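Local coordinates for DNA polymerase (Pyrobaculum calidifontis, PDB 5MDN), which probably catalyses the template-directed addition of deoxyribonucleotides from their triphosphates to a growing DNA strand, as a family B polymerase, at residues D107-I113 and E387-R392. Sequence-based numbering, arbitrary orientation.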
ATOM      1  N   ASP A 107      34.080   1.041   6.035  1.00 79.15           N
ATOM      2  CA  ASP A 107      32.722   0.984   5.511  1.00 76.96           C
ATOM      3  C   ASP A 107      32.040   2.329   5.721  1.00 70.67           C
ATOM      4  O   ASP A 107      32.420   3.107   6.598  1.00 69.23           O
ATOM      5  CB  ASP A 107      31.919  -0.139   6.177  1.00 79.62           C
ATOM      6  CG  ASP A 107      30.910  -0.771   5.240  1.00 78.48           C
ATOM      7  OD1 ASP A 107      30.440  -0.076   4.314  1.00 77.48           O
ATOM      8  OD2 ASP A 107      30.583  -1.960   5.432  1.00 79.41           O
ATOM      9  N   VAL A 108      31.003   2.574   4.924  1.00 74.09           N
ATOM     10  CA  VAL A 108      30.253   3.825   4.956  1.00 69.61           C
ATOM     11  C   VAL A 108      28.792   3.514   5.251  1.00 66.41           C
ATOM     12  O   VAL A 108      28.268   2.470   4.853  1.00 66.27           O
ATOM     13  CB  VAL A 108      30.390   4.617   3.637  1.00 69.58           C
ATOM     14  CG1 VAL A 108      31.818   5.109   3.461  1.00 68.62           C
ATOM     15  CG2 VAL A 108      29.972   3.759   2.451  1.00 72.70           C
ATOM     16  N   TYR A 109      28.134   4.427   5.968  1.00 63.91           N
ATOM     17  CA  TYR A 109      26.797   4.170   6.480  1.00 61.15           C
ATOM     18  C   TYR A 109      25.923   5.410   6.352  1.00 58.32           C
ATOM     19  O   TYR A 109      26.402   6.542   6.454  1.00 56.13           O
ATOM     20  CB  TYR A 109      26.845   3.715   7.943  1.00 64.39           C
ATOM     21  CG  TYR A 109      27.573   2.405   8.139  1.00 65.36           C
ATOM     22  CD1 TYR A 109      26.954   1.195   7.852  1.00 63.02           C
ATOM     23  CD2 TYR A 109      28.883   2.379   8.598  1.00 66.13           C
ATOM     24  CE1 TYR A 109      27.620  -0.005   8.023  1.00 63.53           C
ATOM     25  CE2 TYR A 109      29.556   1.184   8.773  1.00 63.24           C
ATOM     26  CZ  TYR A 109      28.919  -0.004   8.484  1.00 62.90           C
ATOM     27  OH  TYR A 109      29.582  -1.197   8.656  1.00 67.01           O
ATOM     28  N   GLU A 110      24.628   5.172   6.124  1.00 56.88           N
ATOM     29  CA  GLU A 110      23.604   6.218   6.058  1.00 54.58           C
ATOM     30  C   GLU A 110      23.888   7.243   4.964  1.00 52.91           C
ATOM     31  O   GLU A 110      23.575   8.427   5.112  1.00 51.60           O
ATOM     32  CB  GLU A 110      23.429   6.921   7.408  1.00 53.50           C
ATOM     33  CG  GLU A 110      23.088   5.989   8.556  1.00 54.15           C
ATOM     34  CD  GLU A 110      22.612   6.737   9.785  1.00 54.70           C
ATOM     35  OE1 GLU A 110      22.364   7.957   9.682  1.00 52.97           O
ATOM     36  OE2 GLU A 110      22.482   6.103  10.855  1.00 53.55           O
ATOM     37  N   ALA A 111      24.478   6.806   3.857  1.00 53.43           N
ATOM     38  CA  ALA A 111      24.743   7.693   2.733  1.00 57.78           C
ATOM     39  C   ALA A 111      23.573   7.805   1.764  1.00 59.53           C
ATOM     40  O   ALA A 111      23.580   8.701   0.912  1.00 61.21           O
ATOM     41  CB  ALA A 111      25.986   7.221   1.976  1.00 58.34           C
ATOM     42  N   ASP A 112      22.576   6.926   1.866  1.00 65.95           N
ATOM     43  CA  ASP A 112      21.472   6.871   0.914  1.00 63.48           C
ATOM     44  C   ASP A 112      20.150   7.330   1.524  1.00 55.16           C
ATOM     45  O   ASP A 112      19.080   6.887   1.099  1.00 55.25           O
ATOM     46  CB  ASP A 112      21.329   5.459   0.351  1.00 68.52           C
ATOM     47  CG  ASP A 112      21.024   4.434   1.424  1.00 74.98           C
ATOM     48  OD1 ASP A 112      21.503   4.605   2.565  1.00 76.19           O
ATOM     49  OD2 ASP A 112      20.299   3.461   1.126  1.00 82.69           O
ATOM     50  N   ILE A 113      20.197   8.210   2.518  1.00 50.45           N
ATOM     51  CA  ILE A 113      18.985   8.715   3.154  1.00 50.75           C
ATOM     52  C   ILE A 113      18.606  10.016   2.456  1.00 50.75           C
ATOM     53  O   ILE A 113      19.399  10.963   2.419  1.00 53.19           O
ATOM     54  CB  ILE A 113      19.181   8.931   4.665  1.00 50.04           C
ATOM     55  CG1 ILE A 113      19.044   7.618   5.457  1.00 50.95           C
ATOM     56  CG2 ILE A 113      18.190   9.959   5.199  1.00 49.74           C
ATOM     57  CD1 ILE A 113      20.049   6.541   5.114  1.00 52.29           C
ATOM     58  N   GLU A 387      22.116   5.395  17.426  1.00 57.28           N
ATOM     59  CA  GLU A 387      22.529   4.190  16.721  1.00 59.47           C
ATOM     60  C   GLU A 387      22.697   4.486  15.238  1.00 59.00           C
ATOM     61  O   GLU A 387      21.795   5.048  14.607  1.00 58.13           O
ATOM     62  CB  GLU A 387      21.506   3.068  16.912  1.00 64.27           C
ATOM     63  CG  GLU A 387      22.097   1.673  16.804  1.00 67.41           C
ATOM     64  CD  GLU A 387      22.353   1.048  18.161  1.00 72.57           C
ATOM     65  OE1 GLU A 387      21.675   1.448  19.131  1.00 73.51           O
ATOM     66  OE2 GLU A 387      23.234   0.166  18.258  1.00 76.79           O
ATOM     67  N   VAL A 388      23.847   4.107  14.690  1.00 57.56           N
ATOM     68  CA  VAL A 388      24.076   4.195  13.253  1.00 57.24           C
ATOM     69  C   VAL A 388      23.363   3.037  12.570  1.00 55.72           C
ATOM     70  O   VAL A 388      23.380   1.900  13.056  1.00 53.38           O
ATOM     71  CB  VAL A 388      25.586   4.195  12.952  1.00 60.26           C
ATOM     72  CG1 VAL A 388      25.855   3.837  11.498  1.00 60.55           C
ATOM     73  CG2 VAL A 388      26.186   5.554  13.281  1.00 62.33           C
ATOM     74  N   ALA A 389      22.730   3.324  11.437  1.00 59.15           N
ATOM     75  CA  ALA A 389      21.937   2.324  10.741  1.00 60.55           C
ATOM     76  C   ALA A 389      22.829   1.427   9.882  1.00 59.49           C
ATOM     77  O   ALA A 389      23.763   1.911   9.238  1.00 60.30           O
ATOM     78  CB  ALA A 389      20.885   2.994   9.863  1.00 62.31           C
ATOM     79  N   PRO A 390      22.567   0.119   9.864  1.00 55.03           N
ATOM     80  CA  PRO A 390      23.275  -0.765   8.926  1.00 58.12           C
ATOM     81  C   PRO A 390      22.924  -0.460   7.476  1.00 63.42           C
ATOM     82  O   PRO A 390      22.169   0.476   7.193  1.00 64.70           O
ATOM     83  CB  PRO A 390      22.811  -2.170   9.338  1.00 56.62           C
ATOM     84  CG  PRO A 390      22.246  -2.014  10.716  1.00 56.15           C
ATOM     85  CD  PRO A 390      21.693  -0.628  10.783  1.00 54.15           C
ATOM     86  N   ASN A 391      23.455  -1.248   6.548  1.00 65.69           N
ATOM     87  CA  ASN A 391      23.281  -1.019   5.121  1.00 67.21           C
ATOM     88  C   ASN A 391      22.310  -2.023   4.513  1.00 72.00           C
ATOM     89  O   ASN A 391      21.969  -3.046   5.111  1.00 69.73           O
ATOM     90  CB  ASN A 391      24.629  -1.071   4.397  1.00 65.40           C
ATOM     91  CG  ASN A 391      25.485   0.139   4.688  1.00 65.27           C
ATOM     92  OD1 ASN A 391      24.982   1.260   4.787  1.00 63.07           O
ATOM     93  ND2 ASN A 391      26.788  -0.076   4.818  1.00 67.53           N
ATOM     94  N   ARG A 392      21.864  -1.704   3.300  1.00 64.29           N
ATOM     95  CA  ARG A 392      20.830  -2.451   2.601  1.00 69.11           C
ATOM     96  C   ARG A 392      21.422  -3.185   1.409  1.00 75.61           C
ATOM     97  O   ARG A 392      22.511  -2.861   0.926  1.00 78.78           O
ATOM     98  CB  ARG A 392      19.708  -1.530   2.100  1.00 71.12           C
ATOM     99  CG  ARG A 392      19.150  -0.558   3.116  1.00 78.28           C
ATOM    100  CD  ARG A 392      19.939   0.746   3.191  1.00 87.64           C
ATOM    101  NE  ARG A 392      20.403   0.995   4.554  1.00 90.42           N
ATOM    102  CZ  ARG A 392      20.667   2.198   5.053  1.00 86.12           C
ATOM    103  NH1 ARG A 392      20.512   3.279   4.302  1.00 80.55           N
ATOM    104  NH2 ARG A 392      21.077   2.320   6.307  1.00 90.91           N
TER
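Tyr109 and Asn391 bring the two segments together, their CA atoms 6.4 Å apart, where the end of strand 105-109 and the turn after it meet the irregular chain of 387-392; the end-to-end directions lie 89° apart. With the paths crossed, each of the two hydrogen bonds between them joins a side chain to the other segment's backbone. Asn391 sends its amide to the strand: ND2 donates to Val108 O over 2.9 Å, with the acceptor close to the amide plane. The same nitrogen lies 3.3 Å from Tyr109 CD1, the amide plane only 13° from that of the ring. Val388 CG1 packs against Tyr109 CB at 3.7 Å. Glu110 stretches its end to the 387-392 chain. Its CG is anti to the carbonyl carbon (chi1 -57°) and the chain beyond is extended, which carries OE2 to the backbone N of Ala389, 2.9 Å away, received on the anti lone pair; OE1 pairs with Arg118. An alanine in place of Glu110 would probably leave the Ala389 N-H without its acceptor and Arg118 without its carboxylate mate. Asp112 and Arg392 form a salt bridge whose exact geometry is doubtful. The contact thus joins the edge strand of the antiparallel sheet 64-74, 77-86, 41-46 and 105-109, in the part of the chain belonging to the exonuclease family, to the loop following helix 370-384 in the polymerase part. Tyr109 OH is hydrogen-bonded to Lys45 NZ of strand 41-46, Val108 packs on helix 92-100, and Trp525 touches Ala389 and Pro390.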